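Local coordinates for beta-lactamase Mb2281c (Mycobacterium bovis, PDB 3I7J), which probably acts as a serine hydrolase of the beta-lactamase family, opening beta-lactams or related amide or ester substrates, at residues A[2-7]-A[261-266]; A[15-20]-A[244-249]; A[217-222]-A[233-238]. One frame throughout, in Å; residues are numbered along the deposited sequence.

Contact 1 (A[2-7]-A[261-266])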
loop_
_atom_site.group_PDB
_atom_site.type_symbol
_atom_site.label_atom_id
_atom_site.label_comp_id
_atom_site.label_asym_id
_atom_site.label_seq_id
_atom_site.Cartn_x
_atom_site.Cartn_y
_atom_site.Cartn_z
ATOM N N THR A 2 -3.019 17.051 17.855
ATOM C CA THR A 2 -2.668 16.522 19.204
ATOM C C THR A 2 -2.442 15.015 19.157
ATOM O O THR A 2 -1.551 14.489 19.824
ATOM C CB THR A 2 -3.796 16.803 20.226
ATOM O OG1 THR A 2 -4.106 18.203 20.224
ATOM C CG2 THR A 2 -3.365 16.382 21.629
ATOM N N ALA A 3 -3.249 14.321 18.364
ATOM C CA ALA A 3 -3.132 12.876 18.254
ATOM C C ALA A 3 -1.734 12.418 17.847
ATOM O O ALA A 3 -1.208 11.463 18.413
ATOM C CB ALA A 3 -4.163 12.342 17.269
ATOM N N LEU A 4 -1.132 13.089 16.871
ATOM C CA LEU A 4 0.196 12.698 16.418
ATOM C C LEU A 4 1.291 12.907 17.466
ATOM O O LEU A 4 2.390 12.374 17.334
ATOM C CB LEU A 4 0.573 13.453 15.136
ATOM C CG LEU A 4 -0.334 13.274 13.916
ATOM C CD1 LEU A 4 0.292 13.977 12.735
ATOM C CD2 LEU A 4 -0.532 11.783 13.605
ATOM N N GLU A 5 0.998 13.672 18.510
ATOM C CA GLU A 5 1.999 13.920 19.535
ATOM C C GLU A 5 2.382 12.647 20.280
ATOM O O GLU A 5 3.484 12.538 20.816
ATOM C CB GLU A 5 1.499 14.978 20.511
ATOM C CG GLU A 5 1.275 16.324 19.854
ATOM C CD GLU A 5 0.776 17.370 20.831
ATOM O OE1 GLU A 5 1.464 17.602 21.845
ATOM O OE2 GLU A 5 -0.299 17.953 20.586
ATOM N N VAL A 6 1.485 11.667 20.294
ATOM C CA VAL A 6 1.774 10.420 20.981
ATOM C C VAL A 6 3.052 9.782 20.434
ATOM O O VAL A 6 3.625 8.897 21.062
ATOM C CB VAL A 6 0.621 9.408 20.819
ATOM C CG1 VAL A 6 0.562 8.905 19.370
ATOM C CG2 VAL A 6 0.812 8.245 21.787
ATOM N N LEU A 7 3.496 10.222 19.261
ATOM C CA LEU A 7 4.704 9.673 18.657
ATOM C C LEU A 7 5.935 9.941 19.518
ATOM O O LEU A 7 6.868 9.137 19.546
ATOM C CB LEU A 7 4.916 10.263 17.260
ATOM C CG LEU A 7 4.661 9.350 16.054
ATOM C CD1 LEU A 7 3.223 8.872 16.045
ATOM C CD2 LEU A 7 4.983 10.100 14.774
ATOM N N PRO A 261 -3.098 0.896 16.273
ATOM C CA PRO A 261 -4.558 1.041 16.293
ATOM C C PRO A 261 -4.981 2.259 17.131
ATOM O O PRO A 261 -5.920 2.976 16.782
ATOM C CB PRO A 261 -5.026 -0.274 16.918
ATOM C CG PRO A 261 -3.944 -1.242 16.508
ATOM C CD PRO A 261 -2.697 -0.441 16.746
ATOM N N ALA A 262 -4.269 2.488 18.229
ATOM C CA ALA A 262 -4.569 3.600 19.117
ATOM C C ALA A 262 -4.399 4.956 18.452
ATOM O O ALA A 262 -5.254 5.831 18.599
ATOM C CB ALA A 262 -3.692 3.525 20.373
ATOM N N ILE A 263 -3.307 5.145 17.714
ATOM C CA ILE A 263 -3.105 6.438 17.065
ATOM C C ILE A 263 -4.108 6.617 15.928
ATOM O O ILE A 263 -4.515 7.736 15.614
ATOM C CB ILE A 263 -1.659 6.605 16.543
ATOM C CG1 ILE A 263 -1.451 8.050 16.091
ATOM C CG2 ILE A 263 -1.382 5.636 15.402
ATOM C CD1 ILE A 263 -0.018 8.352 15.702
ATOM N N SER A 264 -4.527 5.504 15.335
ATOM C CA SER A 264 -5.496 5.545 14.248
ATOM C C SER A 264 -6.850 6.031 14.752
ATOM O O SER A 264 -7.463 6.916 14.150
ATOM C CB SER A 264 -5.638 4.159 13.615
ATOM O OG SER A 264 -4.443 3.792 12.947
ATOM N N ASP A 265 -7.318 5.466 15.861
ATOM C CA ASP A 265 -8.609 5.882 16.399
ATOM C C ASP A 265 -8.529 7.293 16.971
ATOM O O ASP A 265 -9.516 8.035 16.942
ATOM C CB ASP A 265 -9.108 4.887 17.449
ATOM C CG ASP A 265 -9.438 3.528 16.844
ATOM O OD1 ASP A 265 -9.982 3.495 15.720
ATOM O OD2 ASP A 265 -9.159 2.499 17.489
ATOM N N ALA A 266 -7.351 7.670 17.468
ATOM C CA ALA A 266 -7.156 9.011 18.005
ATOM C C ALA A 266 -7.268 9.998 16.845
ATOM O O ALA A 266 -7.924 11.036 16.954
ATOM C CB ALA A 266 -5.784 9.123 18.670
#
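I263 is the bump of this contact, and L4, V6 and L7 form the hollow that takes it. The 3-10 turn of 3-7 lies against helix 256-271. I263 reaches out as an extended chain: CG1 is anti to the backbone N (chi1 -171°), and CD1 continues straight on (chi2 174°). The CD1 methyl therefore leads into the hollow. L7 CD1 meets I263 CD1 at 3.3 Å, tighter than usual van der Waals contact. V6 CG1 lies 3.8 Å from I263 CD1 and also touches CG1 further back. L4 CD2 closes the hollow more loosely, 4.1 Å from I263 CD1. The three side chains cross that of I263 at a slant. One helical turn on, A266 has only a methyl, and A3 fits against it with its own: A3 CB to A266 CB is 3.9 Å. These small groups let the backbones come close, with the A3 CA and A266 CA atoms 5.6 Å apart. Beyond the two segments, W10 also packs on I263, while L4 and L7 reach strands 15-21 and 24-29. The A3 backbone N is bonded to the E270 carboxylate further along the same helix. The meeting groups are almost all aliphatic, so shape and burial of carbon hold the two segments together, with no directional polar link between them.

Contact 2 (A[15-20]-A[244-249])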
loop_
_atom_site.group_PDB
_atom_site.type_symbol
_atom_site.label_atom_id
_atom_site.label_comp_id
_atom_site.label_asym_id
_atom_site.label_seq_id
_atom_site.Cartn_x
_atom_site.Cartn_y
_atom_site.Cartn_z
ATOM N N ALA A 15 10.509 8.864 14.335
ATOM C CA ALA A 15 9.222 8.696 13.672
ATOM C C ALA A 15 8.718 10.016 13.113
ATOM O O ALA A 15 9.142 11.082 13.547
ATOM C CB ALA A 15 8.197 8.116 14.651
ATOM N N ALA A 16 7.824 9.929 12.133
ATOM C CA ALA A 16 7.226 11.102 11.508
ATOM C C ALA A 16 5.847 10.680 11.011
ATOM O O ALA A 16 5.639 9.525 10.631
ATOM C CB ALA A 16 8.089 11.593 10.353
ATOM N N ALA A 17 4.901 11.606 11.020
ATOM C CA ALA A 17 3.564 11.269 10.588
ATOM C C ALA A 17 2.805 12.470 10.069
ATOM O O ALA A 17 3.198 13.618 10.292
ATOM C CB ALA A 17 2.794 10.629 11.734
ATOM N N ALA A 18 1.704 12.189 9.381
ATOM C CA ALA A 18 0.864 13.224 8.816
ATOM C C ALA A 18 -0.567 12.741 8.640
ATOM O O ALA A 18 -0.811 11.585 8.292
ATOM C CB ALA A 18 1.429 13.666 7.468
ATOM N N VAL A 19 -1.513 13.633 8.905
ATOM C CA VAL A 19 -2.919 13.334 8.718
ATOM C C VAL A 19 -3.267 14.126 7.466
ATOM O O VAL A 19 -2.966 15.320 7.375
ATOM C CB VAL A 19 -3.794 13.844 9.877
ATOM C CG1 VAL A 19 -5.266 13.540 9.579
ATOM C CG2 VAL A 19 -3.372 13.193 11.188
ATOM N N ILE A 20 -3.876 13.455 6.496
ATOM C CA ILE A 20 -4.245 14.093 5.239
ATOM C C ILE A 20 -5.752 14.030 5.013
ATOM O O ILE A 20 -6.406 13.029 5.315
ATOM C CB ILE A 20 -3.547 13.407 4.022
ATOM C CG1 ILE A 20 -2.027 13.417 4.213
ATOM C CG2 ILE A 20 -3.916 14.117 2.723
ATOM C CD1 ILE A 20 -1.527 12.382 5.212
ATOM N N LEU A 244 -3.882 8.541 6.930
ATOM C CA LEU A 244 -2.851 8.641 7.949
ATOM C C LEU A 244 -1.595 7.963 7.461
ATOM O O LEU A 244 -1.638 6.836 6.977
ATOM C CB LEU A 244 -3.308 7.990 9.264
ATOM C CG LEU A 244 -2.227 7.829 10.346
ATOM C CD1 LEU A 244 -1.666 9.187 10.749
ATOM C CD2 LEU A 244 -2.818 7.113 11.557
ATOM N N VAL A 245 -0.481 8.670 7.569
ATOM C CA VAL A 245 0.808 8.135 7.168
ATOM C C VAL A 245 1.715 8.123 8.395
ATOM O O VAL A 245 1.858 9.144 9.069
ATOM C CB VAL A 245 1.481 9.014 6.087
ATOM C CG1 VAL A 245 2.945 8.634 5.956
ATOM C CG2 VAL A 245 0.776 8.834 4.738
ATOM N N VAL A 246 2.303 6.970 8.703
ATOM C CA VAL A 246 3.231 6.866 9.825
ATOM C C VAL A 246 4.483 6.105 9.406
ATOM O O VAL A 246 4.401 4.982 8.908
ATOM C CB VAL A 246 2.622 6.142 11.064
ATOM C CG1 VAL A 246 3.714 5.918 12.111
ATOM C CG2 VAL A 246 1.505 6.981 11.683
ATOM N N LEU A 247 5.637 6.731 9.607
ATOM C CA LEU A 247 6.926 6.123 9.285
ATOM C C LEU A 247 7.842 6.216 10.504
ATOM O O LEU A 247 8.023 7.299 11.071
ATOM C CB LEU A 247 7.583 6.836 8.097
ATOM C CG LEU A 247 6.858 6.811 6.745
ATOM C CD1 LEU A 247 7.692 7.577 5.722
ATOM C CD2 LEU A 247 6.629 5.375 6.284
ATOM N N THR A 248 8.397 5.076 10.908
ATOM C CA THR A 248 9.304 5.009 12.050
ATOM C C THR A 248 10.575 4.259 11.674
ATOM O O THR A 248 10.627 3.547 10.663
ATOM C CB THR A 248 8.689 4.271 13.257
ATOM O OG1 THR A 248 8.822 2.852 13.081
ATOM C CG2 THR A 248 7.220 4.628 13.413
ATOM N N ALA A 249 11.598 4.427 12.507
ATOM C CA ALA A 249 12.889 3.789 12.304
ATOM C C ALA A 249 13.029 2.514 13.136
ATOM O O ALA A 249 14.123 2.173 13.583
ATOM C CB ALA A 249 14.008 4.767 12.653
#
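A16 and L247 form a hydrogen-bonded antiparallel pair, as do A18 and V245. A16 N bonds L247 O at 2.8 Å, and L247 N returns a nearly straight bond to A16 O (3.0 Å, 176°). The second pair repeats this: A18 N to V245 O is 3.1 Å, and V245 N to A18 O is 3.0 Å. Between and beside these rungs lie the non-hydrogen-bonded pairs A15-T248, A17-V246 and V19-L244. Here CA-H groups face carbonyls, as with A17 CA and V245 O at 3.1 Å. The short axes are 4.7 Å apart and run almost exactly antiparallel.

L244 can be followed outward. Its CB lies beside the indole of W235 on the next strand. CG is anti to the backbone N (chi1 170°) and sits near the ring of F233. There the chain forks. CD1 leans back over strand 15-21, 3.5 Å from A18 O and more loosely against V19 CG2. CD2 lies between the F233 ring and the indole of W235. On the same face, A17 CB touches V246 CG2 at 3.9 Å, and A15 CB meets the T248 methyl. The T248 hydroxyl is turned to G231 and R250. L7 packs on A15 and A17, and helix 256-271 on V19 and L244. The other face carries A16, A18, V245 and L247, and there helix 153-164 packs. The first strand of the chain thus pairs with the last in one antiparallel sheet with helices on both faces, as in the alpha/beta domain of serine beta-lactamases and penicillin-binding proteins.

Contact 3 (A[217-222]-A[233-238])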
loop_
_atom_site.group_PDB
_atom_site.type_symbol
_atom_site.label_atom_id
_atom_site.label_comp_id
_atom_site.label_asym_id
_atom_site.label_seq_id
_atom_site.Cartn_x
_atom_site.Cartn_y
_atom_site.Cartn_z
ATOM N N GLU A 217 -9.795 0.482 15.528
ATOM C CA GLU A 217 -11.059 -0.230 15.670
ATOM C C GLU A 217 -12.190 0.577 15.070
ATOM O O GLU A 217 -13.269 0.050 14.816
ATOM C CB GLU A 217 -11.379 -0.494 17.139
ATOM C CG GLU A 217 -10.497 -1.527 17.799
ATOM C CD GLU A 217 -11.040 -1.954 19.150
ATOM O OE1 GLU A 217 -11.319 -1.064 19.984
ATOM O OE2 GLU A 217 -11.186 -3.178 19.376
ATOM N N CYS A 218 -11.941 1.860 14.844
ATOM C CA CYS A 218 -12.964 2.720 14.282
ATOM C C CYS A 218 -12.819 2.978 12.778
ATOM O O CYS A 218 -13.677 3.618 12.165
ATOM C CB CYS A 218 -13.013 4.034 15.066
ATOM S SG CYS A 218 -13.557 3.811 16.790
ATOM N N ASN A 219 -11.740 2.485 12.177
ATOM C CA ASN A 219 -11.571 2.654 10.740
ATOM C C ASN A 219 -12.713 1.885 10.085
ATOM O O ASN A 219 -13.128 0.846 10.591
ATOM C CB ASN A 219 -10.212 2.097 10.287
ATOM C CG ASN A 219 -9.101 3.141 10.360
ATOM O OD1 ASN A 219 -9.143 4.156 9.658
ATOM N ND2 ASN A 219 -8.112 2.904 11.213
ATOM N N SER A 220 -13.244 2.399 8.979
ATOM C CA SER A 220 -14.351 1.720 8.304
ATOM C C SER A 220 -13.833 0.482 7.583
ATOM O O SER A 220 -12.629 0.361 7.338
ATOM C CB SER A 220 -14.998 2.639 7.276
ATOM O OG SER A 220 -14.114 2.830 6.192
ATOM N N THR A 221 -14.743 -0.424 7.230
ATOM C CA THR A 221 -14.371 -1.645 6.522
ATOM C C THR A 221 -13.801 -1.338 5.134
ATOM O O THR A 221 -13.125 -2.175 4.540
ATOM C CB THR A 221 -15.592 -2.607 6.354
ATOM O OG1 THR A 221 -16.681 -1.898 5.747
ATOM C CG2 THR A 221 -16.038 -3.169 7.703
ATOM N N ARG A 222 -14.058 -0.137 4.620
ATOM C CA ARG A 222 -13.547 0.249 3.298
ATOM C C ARG A 222 -12.125 0.819 3.334
ATOM O O ARG A 222 -11.543 1.127 2.292
ATOM C CB ARG A 222 -14.484 1.268 2.653
ATOM C CG ARG A 222 -15.858 0.721 2.305
ATOM C CD ARG A 222 -16.802 1.867 2.001
ATOM N NE ARG A 222 -16.334 2.700 0.893
ATOM C CZ ARG A 222 -16.722 3.957 0.703
ATOM N NH1 ARG A 222 -17.575 4.514 1.554
ATOM N NH2 ARG A 222 -16.263 4.649 -0.335
ATOM N N PHE A 233 3.401 2.685 7.802
ATOM C CA PHE A 233 2.133 2.293 7.223
ATOM C C PHE A 233 1.353 3.469 6.646
ATOM O O PHE A 233 1.661 4.638 6.899
ATOM C CB PHE A 233 1.255 1.565 8.261
ATOM C CG PHE A 233 0.651 2.469 9.321
ATOM C CD1 PHE A 233 -0.379 3.360 9.012
ATOM C CD2 PHE A 233 1.096 2.401 10.638
ATOM C CE1 PHE A 233 -0.956 4.167 10.006
ATOM C CE2 PHE A 233 0.528 3.202 11.634
ATOM C CZ PHE A 233 -0.499 4.086 11.319
ATOM N N ILE A 234 0.339 3.143 5.859
ATOM C CA ILE A 234 -0.515 4.153 5.284
ATOM C C ILE A 234 -1.909 3.581 5.109
ATOM O O ILE A 234 -2.081 2.475 4.601
ATOM C CB ILE A 234 0.005 4.648 3.907
ATOM C CG1 ILE A 234 -1.010 5.630 3.297
ATOM C CG2 ILE A 234 0.215 3.468 2.947
ATOM C CD1 ILE A 234 -0.514 6.307 2.009
ATOM N N TRP A 235 -2.901 4.313 5.590
ATOM C CA TRP A 235 -4.272 3.900 5.394
ATOM C C TRP A 235 -5.067 5.117 4.982
ATOM O O TRP A 235 -4.740 6.252 5.341
ATOM C CB TRP A 235 -4.883 3.198 6.629
ATOM C CG TRP A 235 -4.947 3.955 7.936
ATOM C CD1 TRP A 235 -4.282 3.637 9.089
ATOM C CD2 TRP A 235 -5.803 5.057 8.263
ATOM N NE1 TRP A 235 -4.677 4.465 10.111
ATOM C CE2 TRP A 235 -5.611 5.346 9.633
ATOM C CE3 TRP A 235 -6.721 5.826 7.535
ATOM C CZ2 TRP A 235 -6.304 6.378 10.292
ATOM C CZ3 TRP A 235 -7.408 6.850 8.187
ATOM C CH2 TRP A 235 -7.196 7.113 9.551
ATOM N N VAL A 236 -6.090 4.856 4.183
ATOM C CA VAL A 236 -6.976 5.877 3.654
ATOM C C VAL A 236 -8.359 5.356 3.980
ATOM O O VAL A 236 -8.692 4.230 3.628
ATOM C CB VAL A 236 -6.829 5.979 2.120
ATOM C CG1 VAL A 236 -7.666 7.126 1.578
ATOM C CG2 VAL A 236 -5.359 6.155 1.756
ATOM N N ASP A 237 -9.161 6.156 4.668
ATOM C CA ASP A 237 -10.501 5.717 5.023
ATOM C C ASP A 237 -11.485 6.547 4.198
ATOM O O ASP A 237 -11.700 7.717 4.487
ATOM C CB ASP A 237 -10.723 5.934 6.524
ATOM C CG ASP A 237 -12.006 5.309 7.020
ATOM O OD1 ASP A 237 -13.012 5.365 6.278
ATOM O OD2 ASP A 237 -12.013 4.780 8.156
ATOM N N PRO A 238 -12.089 5.951 3.153
ATOM C CA PRO A 238 -13.046 6.656 2.290
ATOM C C PRO A 238 -14.308 7.126 3.004
ATOM O O PRO A 238 -14.968 8.055 2.545
ATOM C CB PRO A 238 -13.379 5.628 1.209
ATOM C CG PRO A 238 -12.229 4.682 1.235
ATOM C CD PRO A 238 -11.912 4.562 2.699
HETATM O O HOH W 1 -13.867 5.875 9.825
#
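W235 meets N219 near the end of strand 232-237. The N219 amide lies over one face of the indole, toward its rim, and is turned steeply against the ring plane. The indole NE1 looks elsewhere, to S264 OG on helix 256-271.

D237 is the polar centre. Its CG is anti to the backbone N (chi1 -171°), and the carboxylate faces the 217-222 loop. OD2 takes the backbone N-H of S220 on its syn side but tilted out of the carboxylate plane, in a nearly straight bond (S220 N to D237 OD2 2.8 Å, 170°). Water 1 donates to the same D237 OD2 at 2.7 Å and reaches back to C218 O at 3.3 Å. OD1 accepts the S220 hydroxyl, with S220 OG to D237 OD1 at 2.8 Å. That donor stands above the carboxylate, 46° out of its plane. OD1 also accepts the backbone N of K239 and of A240. The K239 bond makes an Asx turn as the chain leaves the strand toward strand 242-248. One buried carboxylate thus holds its own turn with one oxygen and ties in the loop before strand 224-228 with both. These donors would be expected to favour the ionised form. S220 OG also receives a weak bond from R222 N (3.4 Å).

P238 follows and packs against R222. Its CB lies over one face of the guanidinium, toward the rim, 3.4 Å from R222 NH2. Its ring also touches the R222 backbone, with P238 CD 3.5 Å from R222 O. R222 touches a crystal neighbour as well, so its pose in solution is less sure.

How the contacts relate
Along the chain, contact 3 is nested in the loop closed by contact 2, and contact 2 in the loop closed by contact 1. Contacts 2 and 3 share a sheet through neighbouring strands: V246 O lies 2.7 Å from F233 N, and L244 N 2.9 Å from W235 O. Contact 1 borders this sheet, with L7 CD2 3.8 Å from A17 CB. It also meets the loop of contact 3, where D265 OD1 is 2.7 Å from C218 N and D265 OD2 is 2.9 Å from E217 N. Centres are about 10 to 15 Å apart. The probable SxxK-type catalytic residues S40, K43 and Y99 lie in none of the six segments.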